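Local coordinates for protein glucoamylase (Thermoanaerobacterium thermosaccharolyticum, PDB 1LF6) that hydrolyses terminal 1,4-linked alpha-D-glucose residues one after another from the non-reducing ends of glucan chains, releasing beta-D-glucose, at residues I75-T80 and I120-F125; S60-P65 and N131-K136; Y152-P157 and N207-D212; K49-L54 and A319-P324. All coordinates share one frame; numbering follows the deposited sequence.

Contact 1: residues I75-T80 and I120-F125; sequences IKFIVT and ITKDIF
The Phe77 ring meets Lys122 with its edge: CE of the lysine lies close to the ring plane, 3.7 Å from CD2. Ile120 approaches the same ring obliquely, bringing its CG2 to 4.1 Å from Phe77 CD2. This is packing between the two sheets of the large N-terminal beta sandwich; strands 70-80 and 118-126 belong to opposite sheets and share no hydrogen bond here. Phenylalanine suits the interior, where it also touches Met135, Ala137, Leu151 and Leu153. Its CB is covered in turn by the Ile120 delta methyl, with CD1 at 3.7 Å from Phe77 CB. Ile120 has CG1 anti to its carbonyl carbon (chi1 -60°) and the chain straight beyond (chi2 -179°), which carries that methyl across to the other sheet. Were Phe77 cut back to an alanine, a gap would probably open between the sheets, and Lys122 CE and Ile120 CG2 would lose the ring beside them. Lysine suits the place because its chain, extended beyond CG, runs past Phe77 in the opposite direction, lays CE at the ring and carries the ammonium on to polar partners. The ammonium of this buried lysine is well provided for: it forms a salt bridge with Glu89 and a hydrogen bond to the Gly57 carbonyl. The same glutamate accepts from the backbone N of Phe77, tying the charge to the partner strand. A single water completes the crossing, accepting from Lys122 NZ at 2.9 Å and donating to Ile75 O at 2.8 Å.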
# COMPACT_ATOMS: atom_id res chain seq x y z
N ILE A 75 10.84 14.56 5.52
CA ILE A 75 11.37 15.84 5.07
C ILE A 75 10.31 16.81 5.56
O ILE A 75 9.23 16.92 4.97
CB ILE A 75 11.47 15.94 3.53
CG1 ILE A 75 12.37 14.85 2.98
CG2 ILE A 75 12.04 17.30 3.15
CD1 ILE A 75 12.45 14.82 1.46
N LYS A 76 10.60 17.50 6.66
CA LYS A 76 9.64 18.42 7.25
C LYS A 76 10.22 19.79 7.59
O LYS A 76 11.44 19.98 7.61
CB LYS A 76 9.05 17.81 8.52
CG LYS A 76 10.07 17.63 9.63
CD LYS A 76 9.48 16.91 10.83
CE LYS A 76 10.54 16.67 11.90
NZ LYS A 76 9.98 15.97 13.09
N PHE A 77 9.33 20.74 7.85
CA PHE A 77 9.73 22.09 8.21
C PHE A 77 9.55 22.33 9.70
O PHE A 77 8.62 21.81 10.32
CB PHE A 77 8.88 23.12 7.45
CG PHE A 77 9.34 23.35 6.04
CD1 PHE A 77 10.58 23.92 5.78
CD2 PHE A 77 8.53 22.99 4.96
CE1 PHE A 77 11.01 24.13 4.48
CE2 PHE A 77 8.95 23.20 3.66
CZ PHE A 77 10.20 23.77 3.41
N ILE A 78 10.47 23.11 10.26
CA ILE A 78 10.42 23.48 11.67
C ILE A 78 10.50 25.00 11.71
O ILE A 78 11.37 25.59 11.08
CB ILE A 78 11.61 22.90 12.47
CG1 ILE A 78 11.69 21.39 12.26
CG2 ILE A 78 11.44 23.22 13.95
CD1 ILE A 78 10.44 20.64 12.69
N VAL A 79 9.58 25.62 12.44
CA VAL A 79 9.56 27.08 12.53
C VAL A 79 9.68 27.56 13.96
O VAL A 79 9.21 26.90 14.89
CB VAL A 79 8.27 27.66 11.91
CG1 VAL A 79 7.06 26.95 12.47
CG2 VAL A 79 8.17 29.15 12.20
N THR A 80 10.33 28.70 14.14
CA THR A 80 10.51 29.29 15.45
C THR A 80 10.58 30.81 15.34
O THR A 80 10.69 31.35 14.24
CB THR A 80 11.82 28.79 16.11
OG1 THR A 80 11.89 29.27 17.46
CG2 THR A 80 13.03 29.29 15.34
N ILE A 120 2.16 27.09 6.02
CA ILE A 120 3.09 26.62 5.01
C ILE A 120 2.31 25.88 3.92
O ILE A 120 1.52 24.99 4.22
CB ILE A 120 4.15 25.66 5.61
CG1 ILE A 120 4.95 26.39 6.70
CG2 ILE A 120 5.08 25.17 4.52
CD1 ILE A 120 6.04 25.54 7.34
N THR A 121 2.53 26.27 2.67
CA THR A 121 1.84 25.64 1.56
C THR A 121 2.86 24.91 0.69
O THR A 121 3.91 25.46 0.36
CB THR A 121 1.08 26.69 0.71
OG1 THR A 121 0.14 27.37 1.55
CG2 THR A 121 0.34 26.02 -0.44
N LYS A 122 2.54 23.67 0.32
CA LYS A 122 3.46 22.88 -0.49
C LYS A 122 2.87 22.33 -1.78
O LYS A 122 1.67 22.09 -1.88
CB LYS A 122 4.01 21.71 0.34
CG LYS A 122 4.58 22.10 1.70
CD LYS A 122 4.91 20.85 2.52
CE LYS A 122 5.53 21.21 3.86
NZ LYS A 122 5.83 20.00 4.68
N ASP A 123 3.73 22.12 -2.76
CA ASP A 123 3.37 21.56 -4.06
C ASP A 123 4.39 20.44 -4.22
O ASP A 123 5.59 20.71 -4.31
CB ASP A 123 3.55 22.60 -5.17
CG ASP A 123 2.38 23.55 -5.27
OD1 ASP A 123 1.73 23.78 -4.23
OD2 ASP A 123 2.12 24.08 -6.38
N ILE A 124 3.91 19.20 -4.24
CA ILE A 124 4.81 18.05 -4.33
C ILE A 124 4.52 17.11 -5.50
O ILE A 124 3.37 16.74 -5.75
CB ILE A 124 4.76 17.25 -3.02
CG1 ILE A 124 5.10 18.18 -1.84
CG2 ILE A 124 5.74 16.07 -3.08
CD1 ILE A 124 4.84 17.57 -0.48
N PHE A 125 5.59 16.72 -6.19
CA PHE A 125 5.51 15.80 -7.32
C PHE A 125 6.93 15.46 -7.74
O PHE A 125 7.89 15.91 -7.10
CB PHE A 125 4.76 16.46 -8.49
CG PHE A 125 5.41 17.70 -9.02
CD1 PHE A 125 6.30 17.64 -10.08
CD2 PHE A 125 5.15 18.94 -8.44
CE1 PHE A 125 6.93 18.79 -10.56
CE2 PHE A 125 5.77 20.09 -8.91
CZ PHE A 125 6.66 20.02 -9.97
O HOH W 1 7.49 18.11 3.19

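Contact 2: residues S60-P65 and N131-K136; sequences SEVYYP and NSLIMK
Val62 on Leu133 and Tyr64 on Asn131 make a buried contact, without hydrogen bonds, between the two facing sheets of the N-terminal beta sandwich. Strand 58-63 lies in one sheet and strand 132-141 in the other, and the nearest CA atoms of the two segments, those of Tyr64 and Asn131, are still 8.0 Å apart, so side chains alone span the interval. In the apolar part, one methyl on each side meets the other: Val62 CG2 stands 3.9 Å from Leu133 CD2. Branched aliphatic residues fit this place, since Val62 also touches Val72 and Phe250 while Leu133 rests on Thr126. Two residues further along, at Tyr64, the packing changes character. The Asn131 amide comes to the edge of the Tyr64 ring, ND2 near the ring plane, and the two flat groups are turned 59° from each other. Tyr64 CG is roughly anti to its backbone N (chi1 159°), which swings the ring toward the asparagine. The ring also stacks with Phe250, and one of its faces carries CB of Pro65, a residue joined by a cis peptide bond, 3.5 Å above the plane and offset toward the rim. Replacing Tyr64 with a serine would probably deprive Phe250 of its stacking partner and leave the Asn131 amide without the ring edge beside it. Asparagine suits this junction because its other end has work to do, OD1 accepting a hydrogen bond from the backbone N of Lys49. Asn131 ND2 comes nearest the ring at Tyr64 CE2, 3.7 Å away, a van der Waals contact.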
# COMPACT_ATOMS: atom_id res chain seq x y z
N SER A 60 6.89 11.79 3.64
CA SER A 60 7.34 10.73 4.52
C SER A 60 8.32 9.87 3.72
O SER A 60 9.29 10.39 3.16
CB SER A 60 6.15 9.90 5.03
OG SER A 60 5.23 9.59 4.00
N GLU A 61 8.09 8.56 3.63
CA GLU A 61 9.00 7.70 2.89
C GLU A 61 9.11 8.05 1.40
O GLU A 61 8.12 8.41 0.76
CB GLU A 61 8.58 6.23 2.99
CG GLU A 61 8.77 5.58 4.35
CD GLU A 61 7.57 5.77 5.27
OE1 GLU A 61 6.53 6.26 4.80
OE2 GLU A 61 7.68 5.41 6.46
N VAL A 62 10.33 7.96 0.87
CA VAL A 62 10.59 8.22 -0.54
C VAL A 62 11.38 7.01 -1.02
O VAL A 62 12.33 6.57 -0.36
CB VAL A 62 11.43 9.50 -0.76
CG1 VAL A 62 11.59 9.77 -2.25
CG2 VAL A 62 10.75 10.69 -0.09
N TYR A 63 11.00 6.47 -2.17
CA TYR A 63 11.63 5.27 -2.71
C TYR A 63 12.44 5.47 -3.98
O TYR A 63 12.07 6.26 -4.86
CB TYR A 63 10.55 4.22 -2.97
CG TYR A 63 9.75 3.85 -1.74
CD1 TYR A 63 9.94 2.62 -1.11
CD2 TYR A 63 8.82 4.74 -1.19
CE1 TYR A 63 9.22 2.28 0.04
CE2 TYR A 63 8.11 4.41 -0.04
CZ TYR A 63 8.31 3.19 0.57
OH TYR A 63 7.60 2.87 1.71
N TYR A 64 13.54 4.73 -4.07
CA TYR A 64 14.45 4.75 -5.21
C TYR A 64 15.54 3.70 -5.00
O TYR A 64 16.06 3.55 -3.90
CB TYR A 64 15.11 6.13 -5.38
CG TYR A 64 16.40 6.10 -6.18
CD1 TYR A 64 17.62 5.80 -5.56
CD2 TYR A 64 16.41 6.31 -7.56
CE1 TYR A 64 18.80 5.72 -6.29
CE2 TYR A 64 17.59 6.23 -8.30
CZ TYR A 64 18.78 5.93 -7.66
OH TYR A 64 19.96 5.85 -8.37
N PRO A 65 15.91 2.97 -6.07
CA PRO A 65 15.39 3.05 -7.44
C PRO A 65 14.27 2.05 -7.70
O PRO A 65 13.79 1.92 -8.82
CB PRO A 65 16.62 2.76 -8.27
CG PRO A 65 17.26 1.67 -7.48
CD PRO A 65 17.15 2.16 -6.04
N ASN A 131 15.38 11.19 -11.83
CA ASN A 131 15.13 10.78 -10.45
C ASN A 131 15.23 11.88 -9.39
O ASN A 131 16.20 11.93 -8.62
CB ASN A 131 16.06 9.62 -10.08
CG ASN A 131 15.94 8.46 -11.05
OD1 ASN A 131 14.85 8.03 -11.39
ND2 ASN A 131 17.08 7.94 -11.50
N SER A 132 14.23 12.76 -9.35
CA SER A 132 14.23 13.83 -8.36
C SER A 132 12.83 14.14 -7.85
O SER A 132 11.86 14.14 -8.61
CB SER A 132 14.86 15.10 -8.94
OG SER A 132 13.97 15.74 -9.83
N LEU A 133 12.74 14.40 -6.55
CA LEU A 133 11.47 14.75 -5.91
C LEU A 133 11.47 16.26 -5.74
O LEU A 133 12.47 16.84 -5.30
CB LEU A 133 11.36 14.08 -4.54
CG LEU A 133 10.10 14.43 -3.75
CD1 LEU A 133 8.86 13.92 -4.48
CD2 LEU A 133 10.18 13.82 -2.35
N ILE A 134 10.35 16.89 -6.08
CA ILE A 134 10.25 18.34 -6.00
C ILE A 134 9.20 18.80 -5.00
O ILE A 134 8.12 18.22 -4.91
CB ILE A 134 9.89 18.92 -7.38
CG1 ILE A 134 10.93 18.48 -8.41
CG2 ILE A 134 9.82 20.44 -7.29
CD1 ILE A 134 10.49 18.66 -9.84
N MET A 135 9.52 19.84 -4.25
CA MET A 135 8.59 20.42 -3.29
C MET A 135 8.71 21.93 -3.30
O MET A 135 9.70 22.49 -2.84
CB MET A 135 8.85 19.93 -1.86
CG MET A 135 8.00 20.68 -0.84
SD MET A 135 8.34 20.30 0.90
CE MET A 135 10.04 20.89 1.04
N LYS A 136 7.69 22.59 -3.84
CA LYS A 136 7.69 24.04 -3.84
C LYS A 136 6.98 24.39 -2.54
O LYS A 136 5.97 23.78 -2.19
CB LYS A 136 6.90 24.60 -5.03
CG LYS A 136 6.92 26.12 -5.11
CD LYS A 136 6.44 26.60 -6.47
CE LYS A 136 6.68 28.09 -6.66
NZ LYS A 136 6.28 28.54 -8.03

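Contact 3: residues Y152-P157 and N207-D212; sequences YLAYDP and NDIMTD
Tyr152, at the start of segment 152-157, receives the tip of Ile209: CD1 lies 4.0 Å from Tyr152 CB and approaches the ring obliquely. The aromatic side chain also leans on Gln218 and Met219, just beyond the helix. Leu153 turns the other way, into the sandwich interior, where it meets Phe77 and Ile246. Ala154 faces the helix again and offers CB to the second branch of Ile209, whose CG2 stands 3.8 Å from it. A small residue suits this position, because the CA atoms of Ala154 and Ile209 are 6.9 Å apart. One isoleucine thus fills the contact with both branches, at a chi1 of -147° well off a staggered value, which suggests some strain. Its backbone is set by the helix start: Asp208 is the N-cap, its carbonyl O accepting from Asp212 N at 2.9 Å. The Asp208 carboxylate also accepts from the Thr211 hydroxyl, a very short bond whose exact length is doubtful. The arrangement is a short helix, 209-216, laid by its first turn against the outer surface of one sheet of a beta sandwich.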
# COMPACT_ATOMS: atom_id res chain seq x y z
N TYR A 152 13.24 26.28 9.22
CA TYR A 152 14.28 25.27 9.04
C TYR A 152 13.72 24.00 8.41
O TYR A 152 12.58 23.61 8.67
CB TYR A 152 14.94 24.93 10.38
CG TYR A 152 15.39 26.15 11.16
CD1 TYR A 152 14.51 26.84 11.99
CD2 TYR A 152 16.70 26.61 11.07
CE1 TYR A 152 14.91 27.97 12.69
CE2 TYR A 152 17.12 27.74 11.77
CZ TYR A 152 16.22 28.42 12.58
OH TYR A 152 16.62 29.54 13.27
N LEU A 153 14.53 23.36 7.58
CA LEU A 153 14.16 22.14 6.89
C LEU A 153 14.96 20.98 7.49
O LEU A 153 16.19 21.06 7.58
CB LEU A 153 14.45 22.26 5.40
CG LEU A 153 14.06 21.09 4.49
CD1 LEU A 153 12.55 20.92 4.53
CD2 LEU A 153 14.53 21.34 3.07
N ALA A 154 14.28 19.92 7.89
CA ALA A 154 14.94 18.75 8.47
C ALA A 154 14.72 17.53 7.58
O ALA A 154 13.61 17.03 7.46
CB ALA A 154 14.40 18.48 9.87
N TYR A 155 15.80 17.07 6.96
CA TYR A 155 15.78 15.92 6.08
C TYR A 155 16.35 14.70 6.81
O TYR A 155 17.49 14.74 7.27
CB TYR A 155 16.61 16.21 4.82
CG TYR A 155 16.93 15.01 3.97
CD1 TYR A 155 15.93 14.16 3.51
CD2 TYR A 155 18.26 14.71 3.63
CE1 TYR A 155 16.23 13.06 2.71
CE2 TYR A 155 18.56 13.61 2.84
CZ TYR A 155 17.54 12.79 2.38
OH TYR A 155 17.84 11.70 1.60
N ASP A 156 15.57 13.63 6.90
CA ASP A 156 16.04 12.42 7.58
C ASP A 156 16.24 11.26 6.62
O ASP A 156 15.29 10.56 6.26
CB ASP A 156 15.05 12.01 8.67
CG ASP A 156 15.56 10.84 9.49
OD1 ASP A 156 14.84 10.42 10.41
OD2 ASP A 156 16.67 10.35 9.22
N PRO A 157 17.48 11.03 6.18
CA PRO A 157 17.73 9.93 5.26
C PRO A 157 17.82 8.57 5.94
O PRO A 157 18.46 8.42 6.98
CB PRO A 157 19.04 10.33 4.59
CG PRO A 157 19.77 11.00 5.71
CD PRO A 157 18.70 11.85 6.35
N ASN A 207 22.63 16.07 18.55
CA ASN A 207 22.93 17.43 18.12
C ASN A 207 22.33 17.72 16.75
O ASN A 207 22.91 18.46 15.95
CB ASN A 207 24.44 17.67 18.10
CG ASN A 207 25.20 16.55 17.42
OD1 ASN A 207 24.83 16.09 16.34
ND2 ASN A 207 26.29 16.11 18.05
N ASP A 208 21.17 17.13 16.49
CA ASP A 208 20.47 17.34 15.22
C ASP A 208 19.79 18.70 15.24
O ASP A 208 19.65 19.32 16.29
CB ASP A 208 19.43 16.24 15.01
CG ASP A 208 18.50 16.08 16.20
OD1 ASP A 208 17.27 16.08 15.99
OD2 ASP A 208 19.00 15.94 17.33
N ILE A 209 19.35 19.15 14.07
CA ILE A 209 18.70 20.45 13.94
C ILE A 209 17.54 20.62 14.93
O ILE A 209 17.40 21.68 15.55
CB ILE A 209 18.22 20.66 12.47
CG1 ILE A 209 18.32 22.14 12.09
CG2 ILE A 209 16.82 20.12 12.27
CD1 ILE A 209 17.43 23.07 12.88
N MET A 210 16.72 19.59 15.09
CA MET A 210 15.57 19.65 16.00
C MET A 210 16.00 19.89 17.45
O MET A 210 15.40 20.70 18.15
CB MET A 210 14.75 18.36 15.91
CG MET A 210 13.46 18.36 16.73
SD MET A 210 12.19 19.47 16.08
CE MET A 210 12.34 20.85 17.20
N THR A 211 17.03 19.18 17.89
CA THR A 211 17.51 19.32 19.26
C THR A 211 18.16 20.68 19.45
O THR A 211 18.01 21.31 20.50
CB THR A 211 18.55 18.23 19.61
OG1 THR A 211 17.99 16.93 19.37
CG2 THR A 211 18.96 18.34 21.08
N ASP A 212 18.89 21.13 18.44
CA ASP A 212 19.57 22.42 18.49
C ASP A 212 18.58 23.55 18.73
O ASP A 212 18.87 24.48 19.48
CB ASP A 212 20.34 22.66 17.19
CG ASP A 212 21.33 23.81 17.29
OD1 ASP A 212 21.99 24.11 16.27
OD2 ASP A 212 21.45 24.40 18.38

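Contact 4: residues K49-L54 and A319-P324; sequences KVWFTL and ASLSIP
Leu321 carries about half of this contact, reaching from a loop of the catalytic domain to Thr53 and Trp51 on strand 51-55 of the beta-sandwich domain. Its CD2 methyl does the touching, 3.8 Å from Thr53 CG2 and 4.1 Å from Trp51 CB. With CG anti to the backbone N (chi1 -163°), the leucine projects out of the loop toward the strand. The loop presents it well: Leu321 is the centre of an inverse gamma turn, closed by a weak hydrogen bond from Ser322 N to Ser320 O. The flanking serines are linked too, Ser322 OG donating to Ser320 OG at 2.9 Å, and each hydroxyl has a further backbone partner, Pro651 O for Ser320 and Ser650 N for Ser322. Leucine suits the apex, since its branched apolar end can fill the place between Thr53 and Trp51 while the serines take the polar bonds.

Thr53 divides its two branches between two tasks. CG2 packs on the leucine and lies 3.5 Å from Leu321 O, a van der Waals approach. OG1 turns to the neighbouring strand, where it is hydrogen-bonded with Ser60 OG and Glu61 O, which satisfies the hydroxyl in a buried site. Trp51 contributes CB and an oblique approach of its ring system to CD2; the indole itself is engaged by Lys311 in a cation-pi interaction and gives a weak hydrogen bond from NE1 to Ala307 O. The contact is thus a domain interface: strand 51-55, with Tyr63 of strand 58-63 beside it, receives the loop that runs between helices 296-306 and 342-355.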
# COMPACT_ATOMS: atom_id res chain seq x y z
N LYS A 49 12.47 6.71 -11.63
CA LYS A 49 12.33 5.68 -10.61
C LYS A 49 12.36 6.23 -9.19
O LYS A 49 13.21 5.87 -8.38
CB LYS A 49 13.42 4.62 -10.79
CG LYS A 49 13.45 3.97 -12.17
CD LYS A 49 14.31 2.71 -12.16
CE LYS A 49 14.67 2.25 -13.56
NZ LYS A 49 13.55 2.27 -14.52
N VAL A 50 11.40 7.10 -8.89
CA VAL A 50 11.26 7.71 -7.57
C VAL A 50 9.79 7.72 -7.16
O VAL A 50 8.92 8.13 -7.93
CB VAL A 50 11.76 9.17 -7.56
CG1 VAL A 50 11.44 9.83 -6.22
CG2 VAL A 50 13.27 9.21 -7.82
N TRP A 51 9.51 7.27 -5.94
CA TRP A 51 8.15 7.25 -5.40
C TRP A 51 8.16 8.04 -4.10
O TRP A 51 9.15 8.01 -3.38
CB TRP A 51 7.72 5.82 -5.05
CG TRP A 51 7.50 4.89 -6.20
CD1 TRP A 51 6.30 4.50 -6.72
CD2 TRP A 51 8.51 4.15 -6.90
NE1 TRP A 51 6.50 3.55 -7.70
CE2 TRP A 51 7.84 3.32 -7.83
CE3 TRP A 51 9.91 4.11 -6.83
CZ2 TRP A 51 8.53 2.45 -8.68
CZ3 TRP A 51 10.59 3.25 -7.68
CH2 TRP A 51 9.90 2.43 -8.59
N PHE A 52 7.07 8.73 -3.80
CA PHE A 52 6.98 9.48 -2.55
C PHE A 52 5.64 9.24 -1.87
O PHE A 52 4.67 8.81 -2.50
CB PHE A 52 7.14 10.99 -2.80
CG PHE A 52 6.02 11.61 -3.60
CD1 PHE A 52 6.08 11.63 -4.99
CD2 PHE A 52 4.91 12.15 -2.96
CE1 PHE A 52 5.04 12.18 -5.74
CE2 PHE A 52 3.87 12.70 -3.70
CZ PHE A 52 3.93 12.71 -5.09
N THR A 53 5.60 9.50 -0.56
CA THR A 53 4.38 9.35 0.22
C THR A 53 4.29 10.57 1.13
O THR A 53 5.31 11.18 1.45
CB THR A 53 4.41 8.07 1.11
OG1 THR A 53 5.49 8.15 2.05
CG2 THR A 53 4.58 6.84 0.25
N LEU A 54 3.07 10.94 1.51
CA LEU A 54 2.85 12.09 2.37
C LEU A 54 2.13 11.64 3.64
O LEU A 54 1.26 10.77 3.60
CB LEU A 54 1.99 13.14 1.65
CG LEU A 54 2.46 13.62 0.28
CD1 LEU A 54 1.43 14.58 -0.31
CD2 LEU A 54 3.82 14.30 0.42
N ALA A 319 1.64 -4.64 -2.04
CA ALA A 319 0.43 -4.59 -1.23
C ALA A 319 0.08 -3.19 -0.73
O ALA A 319 -1.09 -2.83 -0.65
CB ALA A 319 0.56 -5.56 -0.06
N SER A 320 1.10 -2.42 -0.36
CA SER A 320 0.89 -1.06 0.14
C SER A 320 2.20 -0.30 0.22
O SER A 320 3.21 -0.84 0.67
CB SER A 320 0.24 -1.10 1.52
OG SER A 320 0.05 0.22 2.01
N LEU A 321 2.19 0.95 -0.22
CA LEU A 321 3.40 1.75 -0.18
C LEU A 321 3.52 2.43 1.19
O LEU A 321 3.64 3.65 1.28
CB LEU A 321 3.39 2.80 -1.30
CG LEU A 321 4.74 3.45 -1.63
CD1 LEU A 321 5.75 2.38 -2.05
CD2 LEU A 321 4.55 4.46 -2.76
N SER A 322 3.46 1.64 2.25
CA SER A 322 3.58 2.16 3.60
C SER A 322 4.20 1.11 4.51
O SER A 322 4.40 -0.03 4.11
CB SER A 322 2.21 2.57 4.15
OG SER A 322 1.35 1.46 4.33
N ILE A 323 4.50 1.52 5.73
CA ILE A 323 5.09 0.64 6.73
C ILE A 323 4.18 0.73 7.96
O ILE A 323 4.43 1.52 8.87
CB ILE A 323 6.50 1.11 7.10
CG1 ILE A 323 7.37 1.11 5.84
CG2 ILE A 323 7.09 0.20 8.18
CD1 ILE A 323 8.72 1.74 6.02
N PRO A 324 3.12 -0.09 8.00
CA PRO A 324 2.16 -0.11 9.11
C PRO A 324 2.76 0.05 10.50
O PRO A 324 3.77 -0.58 10.84
CB PRO A 324 1.43 -1.45 8.93
CG PRO A 324 2.39 -2.27 8.12
CD PRO A 324 2.92 -1.27 7.13

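Overall arrangement
Contacts 1 and 2 bridge the same pair of sheets, their centres about 14 Å apart. They are joined directly, through the probable hydrogen bond from Ile134 N to Phe125 O (2.8 Å) and through Met135 packing on Phe77. Contact 3 adds the outer layer: strand 150-157 pairs with strand 70-80 in the same sheet, while helix 209-216 covers that sheet on the face turned from the core. Further along the same sheet, beyond strand 58-63 of contact 2, comes strand 51-55 of contact 4, centres about 10 Å apart. Contact 4 alone reaches the catalytic domain; contacts 1 to 3 lie wholly in the N-terminal sandwich, and all four are away from the probable catalytic glutamates, Glu435 and Glu438.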